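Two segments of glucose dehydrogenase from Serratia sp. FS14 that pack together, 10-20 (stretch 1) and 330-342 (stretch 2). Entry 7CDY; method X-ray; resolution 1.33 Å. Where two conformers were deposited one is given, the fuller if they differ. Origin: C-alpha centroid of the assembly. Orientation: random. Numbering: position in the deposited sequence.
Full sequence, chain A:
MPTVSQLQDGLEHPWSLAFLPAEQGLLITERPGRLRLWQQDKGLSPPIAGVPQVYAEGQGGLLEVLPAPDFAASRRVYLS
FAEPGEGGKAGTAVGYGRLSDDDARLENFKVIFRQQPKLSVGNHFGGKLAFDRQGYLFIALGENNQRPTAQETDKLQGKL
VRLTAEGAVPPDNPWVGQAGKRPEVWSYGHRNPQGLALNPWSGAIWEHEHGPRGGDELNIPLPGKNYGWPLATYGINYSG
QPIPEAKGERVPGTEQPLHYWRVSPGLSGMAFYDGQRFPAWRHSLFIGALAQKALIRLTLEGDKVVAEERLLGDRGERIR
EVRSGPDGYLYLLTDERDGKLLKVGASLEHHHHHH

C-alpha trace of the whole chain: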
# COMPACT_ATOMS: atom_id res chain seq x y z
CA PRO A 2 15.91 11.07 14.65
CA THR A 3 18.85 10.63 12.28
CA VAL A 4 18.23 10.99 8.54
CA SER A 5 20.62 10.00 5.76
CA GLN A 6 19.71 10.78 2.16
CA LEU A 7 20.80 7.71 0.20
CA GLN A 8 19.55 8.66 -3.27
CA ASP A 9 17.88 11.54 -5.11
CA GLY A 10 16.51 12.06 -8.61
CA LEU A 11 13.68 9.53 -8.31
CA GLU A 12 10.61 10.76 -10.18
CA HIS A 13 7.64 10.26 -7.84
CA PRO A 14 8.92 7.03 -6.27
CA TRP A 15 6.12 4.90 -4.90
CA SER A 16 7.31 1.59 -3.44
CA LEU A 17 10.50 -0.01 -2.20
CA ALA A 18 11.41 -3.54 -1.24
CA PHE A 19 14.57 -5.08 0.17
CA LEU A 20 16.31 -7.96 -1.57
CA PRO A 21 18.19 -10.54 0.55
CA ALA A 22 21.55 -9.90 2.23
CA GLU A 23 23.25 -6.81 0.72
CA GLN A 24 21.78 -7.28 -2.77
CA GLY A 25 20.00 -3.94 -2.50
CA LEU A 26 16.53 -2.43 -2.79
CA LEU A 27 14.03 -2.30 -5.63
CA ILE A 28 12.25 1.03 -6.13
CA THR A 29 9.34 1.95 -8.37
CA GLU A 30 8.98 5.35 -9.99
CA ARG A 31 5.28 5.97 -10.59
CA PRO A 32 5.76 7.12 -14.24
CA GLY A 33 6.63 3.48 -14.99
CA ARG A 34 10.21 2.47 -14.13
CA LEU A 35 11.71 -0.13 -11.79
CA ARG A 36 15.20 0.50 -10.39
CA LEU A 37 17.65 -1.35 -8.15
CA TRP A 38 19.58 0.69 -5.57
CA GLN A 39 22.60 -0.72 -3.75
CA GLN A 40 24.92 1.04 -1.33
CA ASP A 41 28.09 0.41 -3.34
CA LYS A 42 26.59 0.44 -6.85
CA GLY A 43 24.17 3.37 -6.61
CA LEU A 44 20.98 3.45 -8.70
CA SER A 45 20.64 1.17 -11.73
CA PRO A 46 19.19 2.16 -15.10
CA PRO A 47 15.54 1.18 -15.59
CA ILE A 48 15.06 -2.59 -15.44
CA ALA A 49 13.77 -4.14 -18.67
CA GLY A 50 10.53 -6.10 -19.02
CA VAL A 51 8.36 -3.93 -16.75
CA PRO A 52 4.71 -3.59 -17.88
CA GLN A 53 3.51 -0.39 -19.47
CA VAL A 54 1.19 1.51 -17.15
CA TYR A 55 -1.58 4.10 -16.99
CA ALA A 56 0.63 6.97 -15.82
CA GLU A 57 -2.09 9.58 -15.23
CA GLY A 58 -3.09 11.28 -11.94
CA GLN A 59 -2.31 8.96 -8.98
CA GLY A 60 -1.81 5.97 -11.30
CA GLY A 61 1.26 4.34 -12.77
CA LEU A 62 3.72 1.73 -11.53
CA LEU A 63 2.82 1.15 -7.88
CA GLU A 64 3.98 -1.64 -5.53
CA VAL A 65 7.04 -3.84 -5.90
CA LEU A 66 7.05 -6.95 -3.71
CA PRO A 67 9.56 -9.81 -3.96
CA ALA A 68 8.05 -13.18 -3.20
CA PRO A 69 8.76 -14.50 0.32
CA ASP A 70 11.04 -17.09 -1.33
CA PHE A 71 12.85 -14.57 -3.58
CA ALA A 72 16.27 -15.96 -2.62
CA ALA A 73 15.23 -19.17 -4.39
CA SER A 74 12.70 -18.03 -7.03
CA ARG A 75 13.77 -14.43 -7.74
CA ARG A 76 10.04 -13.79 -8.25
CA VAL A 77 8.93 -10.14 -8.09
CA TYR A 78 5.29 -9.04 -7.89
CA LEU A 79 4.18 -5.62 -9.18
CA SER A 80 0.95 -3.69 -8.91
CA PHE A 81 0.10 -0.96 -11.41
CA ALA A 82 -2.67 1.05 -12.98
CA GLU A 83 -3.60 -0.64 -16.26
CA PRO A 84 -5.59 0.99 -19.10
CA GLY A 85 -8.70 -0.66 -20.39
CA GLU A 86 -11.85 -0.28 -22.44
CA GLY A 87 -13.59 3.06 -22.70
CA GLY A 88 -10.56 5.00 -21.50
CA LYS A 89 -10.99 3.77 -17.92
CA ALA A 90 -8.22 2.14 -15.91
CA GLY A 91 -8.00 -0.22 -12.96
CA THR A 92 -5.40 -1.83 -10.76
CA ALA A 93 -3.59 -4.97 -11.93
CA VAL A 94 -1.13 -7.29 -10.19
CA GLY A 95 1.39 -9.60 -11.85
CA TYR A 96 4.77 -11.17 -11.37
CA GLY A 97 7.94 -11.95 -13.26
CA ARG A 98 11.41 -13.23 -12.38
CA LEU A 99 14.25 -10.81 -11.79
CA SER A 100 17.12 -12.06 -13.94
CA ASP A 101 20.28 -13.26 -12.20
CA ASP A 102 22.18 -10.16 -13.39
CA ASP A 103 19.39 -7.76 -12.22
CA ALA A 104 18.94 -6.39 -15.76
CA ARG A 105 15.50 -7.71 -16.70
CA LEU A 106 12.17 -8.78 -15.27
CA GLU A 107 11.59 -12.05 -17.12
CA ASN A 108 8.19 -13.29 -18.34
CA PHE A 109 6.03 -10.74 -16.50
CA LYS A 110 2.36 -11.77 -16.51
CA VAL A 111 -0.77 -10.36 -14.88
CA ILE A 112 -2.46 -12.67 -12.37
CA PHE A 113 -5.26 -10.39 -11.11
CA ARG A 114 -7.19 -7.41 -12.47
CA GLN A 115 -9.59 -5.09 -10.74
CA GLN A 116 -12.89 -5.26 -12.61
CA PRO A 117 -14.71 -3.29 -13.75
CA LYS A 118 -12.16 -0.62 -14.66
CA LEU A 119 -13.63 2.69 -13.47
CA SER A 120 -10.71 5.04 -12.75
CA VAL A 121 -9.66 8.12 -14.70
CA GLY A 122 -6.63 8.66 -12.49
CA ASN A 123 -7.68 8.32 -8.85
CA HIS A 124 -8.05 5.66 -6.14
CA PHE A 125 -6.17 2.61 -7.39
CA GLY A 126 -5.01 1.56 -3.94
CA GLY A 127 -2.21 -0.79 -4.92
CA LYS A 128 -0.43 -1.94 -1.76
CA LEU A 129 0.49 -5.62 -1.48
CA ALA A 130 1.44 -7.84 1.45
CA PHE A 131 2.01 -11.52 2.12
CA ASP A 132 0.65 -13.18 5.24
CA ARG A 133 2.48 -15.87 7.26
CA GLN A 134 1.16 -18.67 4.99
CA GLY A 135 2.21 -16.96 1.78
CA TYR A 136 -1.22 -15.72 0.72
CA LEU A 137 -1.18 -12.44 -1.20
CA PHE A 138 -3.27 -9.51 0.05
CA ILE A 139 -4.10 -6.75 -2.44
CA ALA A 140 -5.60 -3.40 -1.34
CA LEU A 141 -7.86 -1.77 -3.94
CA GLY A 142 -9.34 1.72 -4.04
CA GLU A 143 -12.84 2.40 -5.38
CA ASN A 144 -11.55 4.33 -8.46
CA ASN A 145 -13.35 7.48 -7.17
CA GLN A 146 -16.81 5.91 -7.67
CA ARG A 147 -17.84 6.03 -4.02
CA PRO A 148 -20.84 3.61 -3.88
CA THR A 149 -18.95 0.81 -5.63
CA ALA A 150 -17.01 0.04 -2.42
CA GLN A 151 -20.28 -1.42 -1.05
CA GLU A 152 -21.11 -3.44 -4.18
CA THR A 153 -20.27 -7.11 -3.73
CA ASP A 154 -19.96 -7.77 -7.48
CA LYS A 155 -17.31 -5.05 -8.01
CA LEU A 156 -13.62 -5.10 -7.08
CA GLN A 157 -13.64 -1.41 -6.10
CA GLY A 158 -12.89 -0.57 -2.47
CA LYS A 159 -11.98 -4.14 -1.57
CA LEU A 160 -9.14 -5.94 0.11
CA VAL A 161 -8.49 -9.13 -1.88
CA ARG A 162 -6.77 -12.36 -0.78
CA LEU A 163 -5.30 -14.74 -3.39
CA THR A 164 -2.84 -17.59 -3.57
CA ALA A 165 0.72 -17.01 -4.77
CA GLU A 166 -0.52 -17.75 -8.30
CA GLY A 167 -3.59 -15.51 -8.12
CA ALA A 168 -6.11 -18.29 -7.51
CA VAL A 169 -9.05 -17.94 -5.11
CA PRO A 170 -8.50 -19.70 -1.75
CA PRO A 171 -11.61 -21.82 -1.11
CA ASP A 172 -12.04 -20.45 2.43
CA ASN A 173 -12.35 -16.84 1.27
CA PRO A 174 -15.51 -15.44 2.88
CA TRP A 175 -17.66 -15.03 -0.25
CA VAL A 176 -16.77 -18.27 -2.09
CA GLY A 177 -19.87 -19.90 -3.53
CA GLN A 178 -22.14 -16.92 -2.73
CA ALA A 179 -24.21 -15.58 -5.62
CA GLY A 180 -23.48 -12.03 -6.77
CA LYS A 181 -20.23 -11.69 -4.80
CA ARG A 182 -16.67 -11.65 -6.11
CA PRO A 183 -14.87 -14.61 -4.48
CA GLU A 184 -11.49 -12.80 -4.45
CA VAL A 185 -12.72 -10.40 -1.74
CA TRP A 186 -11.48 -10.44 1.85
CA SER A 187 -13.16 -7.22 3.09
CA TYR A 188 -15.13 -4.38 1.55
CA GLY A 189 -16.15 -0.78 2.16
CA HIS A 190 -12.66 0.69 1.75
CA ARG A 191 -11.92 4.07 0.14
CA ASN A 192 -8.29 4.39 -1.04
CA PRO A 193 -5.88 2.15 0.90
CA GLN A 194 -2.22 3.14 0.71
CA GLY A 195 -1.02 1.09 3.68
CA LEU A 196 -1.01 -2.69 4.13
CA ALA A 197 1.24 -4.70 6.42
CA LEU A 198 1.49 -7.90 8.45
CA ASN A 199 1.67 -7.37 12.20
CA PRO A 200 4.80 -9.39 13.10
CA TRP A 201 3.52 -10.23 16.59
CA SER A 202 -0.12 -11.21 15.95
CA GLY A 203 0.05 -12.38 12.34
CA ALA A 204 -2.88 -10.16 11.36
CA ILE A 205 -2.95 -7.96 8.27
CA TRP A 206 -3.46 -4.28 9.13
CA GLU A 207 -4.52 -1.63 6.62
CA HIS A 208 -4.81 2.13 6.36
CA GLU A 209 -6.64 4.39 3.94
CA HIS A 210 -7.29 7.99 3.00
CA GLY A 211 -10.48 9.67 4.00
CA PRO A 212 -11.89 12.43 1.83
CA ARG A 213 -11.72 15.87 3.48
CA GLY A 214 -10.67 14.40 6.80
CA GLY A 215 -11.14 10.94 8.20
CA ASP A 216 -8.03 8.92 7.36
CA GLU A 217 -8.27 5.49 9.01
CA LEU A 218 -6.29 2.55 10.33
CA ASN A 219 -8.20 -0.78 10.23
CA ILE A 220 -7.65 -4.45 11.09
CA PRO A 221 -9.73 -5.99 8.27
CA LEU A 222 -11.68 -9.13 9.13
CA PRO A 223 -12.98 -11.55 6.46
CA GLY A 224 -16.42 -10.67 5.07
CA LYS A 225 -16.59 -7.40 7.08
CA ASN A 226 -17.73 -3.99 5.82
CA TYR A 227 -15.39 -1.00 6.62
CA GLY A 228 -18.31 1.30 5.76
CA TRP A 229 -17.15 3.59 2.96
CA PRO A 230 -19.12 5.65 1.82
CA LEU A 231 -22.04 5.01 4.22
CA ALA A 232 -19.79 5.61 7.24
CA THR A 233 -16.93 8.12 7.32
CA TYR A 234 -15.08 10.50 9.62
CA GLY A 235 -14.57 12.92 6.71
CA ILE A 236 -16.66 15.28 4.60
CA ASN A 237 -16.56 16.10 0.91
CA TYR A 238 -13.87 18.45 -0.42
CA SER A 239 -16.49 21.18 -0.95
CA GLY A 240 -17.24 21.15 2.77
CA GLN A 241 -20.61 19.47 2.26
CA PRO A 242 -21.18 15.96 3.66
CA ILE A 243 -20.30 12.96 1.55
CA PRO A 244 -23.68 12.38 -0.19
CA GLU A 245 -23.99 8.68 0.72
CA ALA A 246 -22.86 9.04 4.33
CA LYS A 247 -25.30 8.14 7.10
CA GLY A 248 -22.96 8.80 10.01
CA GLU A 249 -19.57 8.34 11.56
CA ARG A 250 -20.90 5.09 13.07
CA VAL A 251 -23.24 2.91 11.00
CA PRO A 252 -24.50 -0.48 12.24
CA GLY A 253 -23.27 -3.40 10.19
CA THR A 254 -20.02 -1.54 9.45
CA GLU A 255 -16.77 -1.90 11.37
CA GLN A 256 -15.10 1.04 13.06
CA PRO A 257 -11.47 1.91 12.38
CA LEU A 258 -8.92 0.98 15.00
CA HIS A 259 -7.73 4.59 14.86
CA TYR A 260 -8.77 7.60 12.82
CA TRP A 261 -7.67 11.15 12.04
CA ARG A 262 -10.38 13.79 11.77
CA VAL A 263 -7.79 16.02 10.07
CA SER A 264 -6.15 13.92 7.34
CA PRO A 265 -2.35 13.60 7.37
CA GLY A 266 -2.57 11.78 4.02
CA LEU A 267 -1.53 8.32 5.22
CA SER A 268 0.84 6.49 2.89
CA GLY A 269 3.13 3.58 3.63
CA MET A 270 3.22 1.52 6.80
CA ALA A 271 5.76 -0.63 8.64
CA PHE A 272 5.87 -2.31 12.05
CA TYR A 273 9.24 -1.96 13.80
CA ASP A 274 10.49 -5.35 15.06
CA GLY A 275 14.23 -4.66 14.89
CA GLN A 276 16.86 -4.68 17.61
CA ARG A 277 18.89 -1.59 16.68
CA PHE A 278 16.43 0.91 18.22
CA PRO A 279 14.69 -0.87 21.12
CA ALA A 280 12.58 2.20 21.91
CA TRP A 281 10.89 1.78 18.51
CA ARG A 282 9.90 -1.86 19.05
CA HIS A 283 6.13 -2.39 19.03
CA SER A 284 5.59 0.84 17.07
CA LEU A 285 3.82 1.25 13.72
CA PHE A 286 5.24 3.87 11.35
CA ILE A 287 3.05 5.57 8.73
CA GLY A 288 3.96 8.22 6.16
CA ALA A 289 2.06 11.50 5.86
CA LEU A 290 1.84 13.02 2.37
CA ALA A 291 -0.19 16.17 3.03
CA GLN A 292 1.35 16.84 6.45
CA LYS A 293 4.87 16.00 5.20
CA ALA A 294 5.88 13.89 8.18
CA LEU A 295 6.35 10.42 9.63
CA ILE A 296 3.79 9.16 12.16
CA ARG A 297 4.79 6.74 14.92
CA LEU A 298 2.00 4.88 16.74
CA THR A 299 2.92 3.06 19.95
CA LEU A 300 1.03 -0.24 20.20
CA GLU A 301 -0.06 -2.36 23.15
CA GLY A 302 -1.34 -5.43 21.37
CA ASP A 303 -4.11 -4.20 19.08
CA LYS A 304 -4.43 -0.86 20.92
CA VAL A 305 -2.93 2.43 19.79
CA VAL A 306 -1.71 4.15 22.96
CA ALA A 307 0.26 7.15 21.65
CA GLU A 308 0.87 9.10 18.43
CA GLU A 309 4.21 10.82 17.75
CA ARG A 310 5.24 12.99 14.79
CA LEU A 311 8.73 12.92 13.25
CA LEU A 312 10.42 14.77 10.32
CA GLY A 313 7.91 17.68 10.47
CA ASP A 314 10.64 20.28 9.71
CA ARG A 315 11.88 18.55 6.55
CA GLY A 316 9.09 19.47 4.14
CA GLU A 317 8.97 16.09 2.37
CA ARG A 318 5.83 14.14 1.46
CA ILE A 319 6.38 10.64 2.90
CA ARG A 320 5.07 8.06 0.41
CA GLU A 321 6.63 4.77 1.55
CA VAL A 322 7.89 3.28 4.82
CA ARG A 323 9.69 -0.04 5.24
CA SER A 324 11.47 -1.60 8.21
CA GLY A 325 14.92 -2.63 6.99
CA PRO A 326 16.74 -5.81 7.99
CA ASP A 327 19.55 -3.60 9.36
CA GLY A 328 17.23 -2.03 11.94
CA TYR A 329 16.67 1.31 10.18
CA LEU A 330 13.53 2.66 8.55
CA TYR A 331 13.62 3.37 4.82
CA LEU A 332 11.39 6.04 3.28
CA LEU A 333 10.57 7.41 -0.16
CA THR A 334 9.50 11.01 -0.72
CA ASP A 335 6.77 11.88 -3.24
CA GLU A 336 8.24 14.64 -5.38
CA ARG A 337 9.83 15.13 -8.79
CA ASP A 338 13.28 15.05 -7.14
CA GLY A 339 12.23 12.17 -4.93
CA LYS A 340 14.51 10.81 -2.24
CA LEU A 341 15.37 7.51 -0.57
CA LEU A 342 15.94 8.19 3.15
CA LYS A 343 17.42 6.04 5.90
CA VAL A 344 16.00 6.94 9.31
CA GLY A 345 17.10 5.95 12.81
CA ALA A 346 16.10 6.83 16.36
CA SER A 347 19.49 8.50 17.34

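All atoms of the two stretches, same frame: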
# COMPACT_ATOMS: atom_id res chain seq x y z
N GLY A 10 16.82 12.20 -7.20
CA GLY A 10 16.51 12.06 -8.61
C GLY A 10 15.56 10.95 -8.96
O GLY A 10 15.60 10.43 -10.08
N LEU A 11 14.69 10.55 -8.04
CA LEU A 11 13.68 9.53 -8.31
C LEU A 11 12.38 10.26 -8.61
O LEU A 11 11.93 11.06 -7.79
CB LEU A 11 13.49 8.63 -7.09
CG LEU A 11 14.69 7.75 -6.72
CD1 LEU A 11 14.59 7.33 -5.28
CD2 LEU A 11 14.77 6.54 -7.66
N GLU A 12 11.80 10.01 -9.78
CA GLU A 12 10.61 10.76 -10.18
C GLU A 12 9.37 10.13 -9.57
O GLU A 12 8.92 9.06 -10.01
CB GLU A 12 10.50 10.85 -11.70
CG GLU A 12 9.36 11.77 -12.14
CD GLU A 12 9.19 11.87 -13.64
OE1 GLU A 12 8.41 12.75 -14.08
OE2 GLU A 12 9.82 11.09 -14.38
N HIS A 13 8.81 10.77 -8.55
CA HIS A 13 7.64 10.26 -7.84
C HIS A 13 7.78 8.78 -7.48
O HIS A 13 6.99 7.94 -7.92
CB HIS A 13 6.36 10.53 -8.62
CG HIS A 13 6.08 12.00 -8.77
ND1 HIS A 13 5.56 12.76 -7.75
CD2 HIS A 13 6.30 12.85 -9.80
CE1 HIS A 13 5.44 14.01 -8.15
NE2 HIS A 13 5.89 14.10 -9.39
N PRO A 14 8.79 8.42 -6.69
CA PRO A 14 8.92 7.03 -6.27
C PRO A 14 7.73 6.62 -5.42
O PRO A 14 7.13 7.44 -4.72
CB PRO A 14 10.22 7.03 -5.45
CG PRO A 14 10.28 8.44 -4.89
CD PRO A 14 9.71 9.32 -5.98
N TRP A 15 7.36 5.35 -5.51
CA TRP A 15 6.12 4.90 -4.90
C TRP A 15 6.31 3.76 -3.92
O TRP A 15 5.69 3.76 -2.86
CB TRP A 15 5.10 4.50 -5.98
CG TRP A 15 3.65 4.64 -5.57
CD1 TRP A 15 2.87 5.75 -5.71
CD2 TRP A 15 2.82 3.64 -4.96
NE1 TRP A 15 1.60 5.50 -5.23
CE2 TRP A 15 1.54 4.21 -4.78
CE3 TRP A 15 3.03 2.31 -4.58
CZ2 TRP A 15 0.48 3.50 -4.21
CZ3 TRP A 15 1.98 1.61 -4.02
CH2 TRP A 15 0.71 2.20 -3.84
N SER A 16 7.16 2.79 -4.25
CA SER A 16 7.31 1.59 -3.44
C SER A 16 8.78 1.22 -3.38
O SER A 16 9.53 1.46 -4.33
CB SER A 16 6.54 0.42 -4.09
OG SER A 16 6.63 -0.81 -3.37
N LEU A 17 9.18 0.62 -2.27
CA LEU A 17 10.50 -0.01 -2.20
C LEU A 17 10.38 -1.37 -1.53
O LEU A 17 9.48 -1.62 -0.73
CB LEU A 17 11.54 0.86 -1.49
CG LEU A 17 11.51 0.90 0.04
CD1 LEU A 17 12.40 -0.17 0.67
CD2 LEU A 17 11.92 2.29 0.54
N ALA A 18 11.36 -2.22 -1.83
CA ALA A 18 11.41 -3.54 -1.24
C ALA A 18 12.86 -4.01 -1.15
O ALA A 18 13.62 -3.88 -2.11
CB ALA A 18 10.62 -4.55 -2.08
N PHE A 19 13.22 -4.55 -0.00
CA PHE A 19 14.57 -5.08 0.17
C PHE A 19 14.71 -6.45 -0.49
O PHE A 19 13.80 -7.28 -0.45
CB PHE A 19 14.91 -5.20 1.65
CG PHE A 19 15.46 -3.93 2.23
CD1 PHE A 19 14.61 -2.95 2.71
CD2 PHE A 19 16.83 -3.72 2.28
CE1 PHE A 19 15.12 -1.77 3.23
CE2 PHE A 19 17.34 -2.55 2.81
CZ PHE A 19 16.48 -1.58 3.28
N LEU A 20 15.87 -6.66 -1.11
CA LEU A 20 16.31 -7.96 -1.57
C LEU A 20 17.19 -8.57 -0.48
O LEU A 20 17.63 -7.87 0.44
CB LEU A 20 17.11 -7.80 -2.86
CG LEU A 20 16.32 -7.22 -4.04
CD1 LEU A 20 17.18 -7.29 -5.30
CD2 LEU A 20 15.01 -7.97 -4.25
N LEU A 330 14.68 2.46 9.42
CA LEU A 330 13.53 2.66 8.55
C LEU A 330 14.00 3.25 7.23
O LEU A 330 14.96 4.03 7.19
CB LEU A 330 12.53 3.63 9.19
CG LEU A 330 11.82 3.16 10.45
CD1 LEU A 330 10.95 4.28 10.99
CD2 LEU A 330 10.97 1.93 10.16
N TYR A 331 13.32 2.87 6.16
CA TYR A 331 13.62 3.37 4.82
C TYR A 331 12.37 4.02 4.25
O TYR A 331 11.29 3.41 4.26
CB TYR A 331 14.12 2.23 3.92
CG TYR A 331 15.53 1.80 4.26
CD1 TYR A 331 15.79 1.02 5.38
CD2 TYR A 331 16.61 2.20 3.49
CE1 TYR A 331 17.09 0.64 5.71
CE2 TYR A 331 17.90 1.83 3.80
CZ TYR A 331 18.14 1.05 4.91
OH TYR A 331 19.43 0.68 5.21
N LEU A 332 12.50 5.25 3.77
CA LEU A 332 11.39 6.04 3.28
C LEU A 332 11.63 6.48 1.85
O LEU A 332 12.78 6.63 1.41
CB LEU A 332 11.20 7.33 4.11
CG LEU A 332 11.17 7.25 5.63
CD1 LEU A 332 10.81 8.61 6.23
CD2 LEU A 332 10.24 6.18 6.14
N LEU A 333 10.53 6.71 1.12
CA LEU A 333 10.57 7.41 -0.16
C LEU A 333 9.75 8.68 -0.06
O LEU A 333 8.71 8.71 0.61
CB LEU A 333 9.96 6.57 -1.29
CG LEU A 333 10.65 5.24 -1.58
CD1 LEU A 333 9.83 4.38 -2.55
CD2 LEU A 333 12.06 5.46 -2.11
N THR A 334 10.21 9.74 -0.71
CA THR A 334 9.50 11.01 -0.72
C THR A 334 8.83 11.24 -2.07
O THR A 334 9.40 10.93 -3.12
CB THR A 334 10.39 12.21 -0.35
OG1 THR A 334 11.29 12.51 -1.42
CG2 THR A 334 11.17 11.91 0.91
N ASP A 335 7.60 11.75 -2.03
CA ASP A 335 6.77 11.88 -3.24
C ASP A 335 6.94 13.27 -3.85
O ASP A 335 6.15 14.18 -3.62
CB ASP A 335 5.30 11.61 -2.93
CG ASP A 335 4.41 11.80 -4.16
OD1 ASP A 335 4.91 11.58 -5.28
OD2 ASP A 335 3.24 12.20 -4.00
N GLU A 336 7.97 13.40 -4.66
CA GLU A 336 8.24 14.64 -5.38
C GLU A 336 8.97 14.30 -6.67
O GLU A 336 9.40 13.17 -6.88
CB GLU A 336 9.06 15.62 -4.53
CG GLU A 336 10.34 15.00 -4.03
CD GLU A 336 11.04 15.84 -2.98
OE1 GLU A 336 11.35 17.02 -3.27
OE2 GLU A 336 11.30 15.32 -1.88
N ARG A 337 9.11 15.31 -7.53
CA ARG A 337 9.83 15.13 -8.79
C ARG A 337 11.29 14.74 -8.54
O ARG A 337 11.82 13.83 -9.20
CB ARG A 337 9.75 16.42 -9.61
CG ARG A 337 9.96 16.23 -11.09
CD ARG A 337 9.96 17.56 -11.80
NE ARG A 337 8.88 17.67 -12.76
CZ ARG A 337 8.56 18.79 -13.40
NH1 ARG A 337 7.56 18.81 -14.28
NH2 ARG A 337 9.25 19.90 -13.17
N ASP A 338 11.95 15.43 -7.62
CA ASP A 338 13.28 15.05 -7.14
C ASP A 338 13.12 14.21 -5.87
O ASP A 338 13.47 14.61 -4.76
CB ASP A 338 14.14 16.29 -6.91
CG ASP A 338 15.57 15.94 -6.51
OD1 ASP A 338 16.03 14.81 -6.77
OD2 ASP A 338 16.24 16.82 -5.91
N GLY A 339 12.54 13.03 -6.06
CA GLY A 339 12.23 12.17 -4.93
C GLY A 339 13.47 11.56 -4.32
O GLY A 339 14.48 11.33 -5.00
N LYS A 340 13.38 11.26 -3.03
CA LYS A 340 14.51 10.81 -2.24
C LYS A 340 14.25 9.44 -1.61
O LYS A 340 13.11 9.11 -1.26
CB LYS A 340 14.82 11.80 -1.10
CG LYS A 340 14.90 13.28 -1.50
CD LYS A 340 15.99 13.55 -2.52
CE LYS A 340 16.33 15.05 -2.58
NZ LYS A 340 15.16 15.86 -2.99
N LEU A 341 15.33 8.68 -1.44
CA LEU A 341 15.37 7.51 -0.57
C LEU A 341 16.08 7.94 0.71
O LEU A 341 17.22 8.42 0.66
CB LEU A 341 16.15 6.38 -1.25
CG LEU A 341 16.46 5.14 -0.41
CD1 LEU A 341 15.18 4.37 -0.08
CD2 LEU A 341 17.45 4.25 -1.18
N LEU A 342 15.42 7.77 1.85
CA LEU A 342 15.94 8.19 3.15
C LEU A 342 16.10 7.00 4.07
O LEU A 342 15.26 6.10 4.11
CB LEU A 342 14.98 9.17 3.83
CG LEU A 342 14.59 10.41 3.04
CD1 LEU A 342 13.59 11.24 3.83
CD2 LEU A 342 15.81 11.24 2.67
O HOH W 1 7.31 14.69 -12.50
O HOH W 2 4.72 8.77 -5.45

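Segments more than three hundred residues apart in sequence meet here in two ways: by backbone pairing at one end and by side-chain packing along the rest. Stretch 2 is a hairpin, its strands 330-334 and 339-342 tied by Leu 332 N to Leu 342 O and Leu 342 N to Leu 332 O, both 2.9 Å, and by Thr 334 N to Lys 340 O at 3.0 Å. Stretch 1 adds to the second strand only briefly. Leu 11 and Gly 339 form an antiparallel hydrogen-bonded pair, with Leu 11 N donating to Gly 339 O at 3.1 Å and Gly 339 N donating to Leu 11 O at 2.7 Å, so one residue from each side satisfies both backbone groups of the other.

Around that pair several further polar groups find partners, although Leu 11 O, 3.1 Å from Arg 337 O, sits against another acceptor and makes no bond with it. Gly 10 N donates to the carboxylate of Asp 338, 2.8 Å to OD1; Gly 10 itself has a positive phi, which favours glycine. Beyond the bridge, His 13 N donates to Glu 336 O at 3.0 Å, capturing a carbonyl of the hairpin turn. The imidazole then reaches for a second anchor: His 13 ND1 gives its proton to Asp 335 OD1 at 2.8 Å and a nearly straight 173°, with the acceptor at the ring edge and the backbone of Glu 336 and Arg 337 over one face. Water 2 lies 2.8 Å from both Pro 14 O and Asp 335 OD1, giving the same carboxylate oxygen a further, weak contact. At the outer edge, water 1 donates to Glu 12 OE1 at 2.7 Å and accepts weakly from Arg 337 NE at 3.4 Å.

The turn is also braced from within. Thr 334 OG1 donates to Glu 336 OE2 at 2.8 Å and accepts from Lys 340 N at 2.9 Å, while Lys 340 NZ donates to Asp 338 O at 2.7 Å and forms a salt bridge with Asp 338 OD2 at 3.3 Å.

The absence of a side chain at Gly 339 is a steric matter; its hydrogen bonds are made by the backbone alone. A CB built there would fall 2.4 Å from Pro 14 CD and 2.5 Å from Leu 11 O, both clashes, so the close approach depends on its bare CA.

From Pro 14 onward, strand 14-19 runs nearly antiparallel to strand 330-334, at 162°, but their axes come no closer than 6.6 Å, and side chains fill the gap. Pro 14, Leu 17 and Phe 19 point toward stretch 2; Tyr 331 and Leu 333 point back. Leu 333 is the hub: its CD1 lies 3.9 Å from Pro 14 CB, and its CG 3.8 Å from Leu 17 CD2. That same Leu 17 CD2 touches Leu 341 CD1 at 3.9 Å and Tyr 331 CB at 4.0 Å. Phe 19 closes the row by setting its edge against the face of Tyr 331, with CZ 3.3 Å from Tyr 331 CE1 and the planes at 81°, a geometry that places ring hydrogens against a pi cloud.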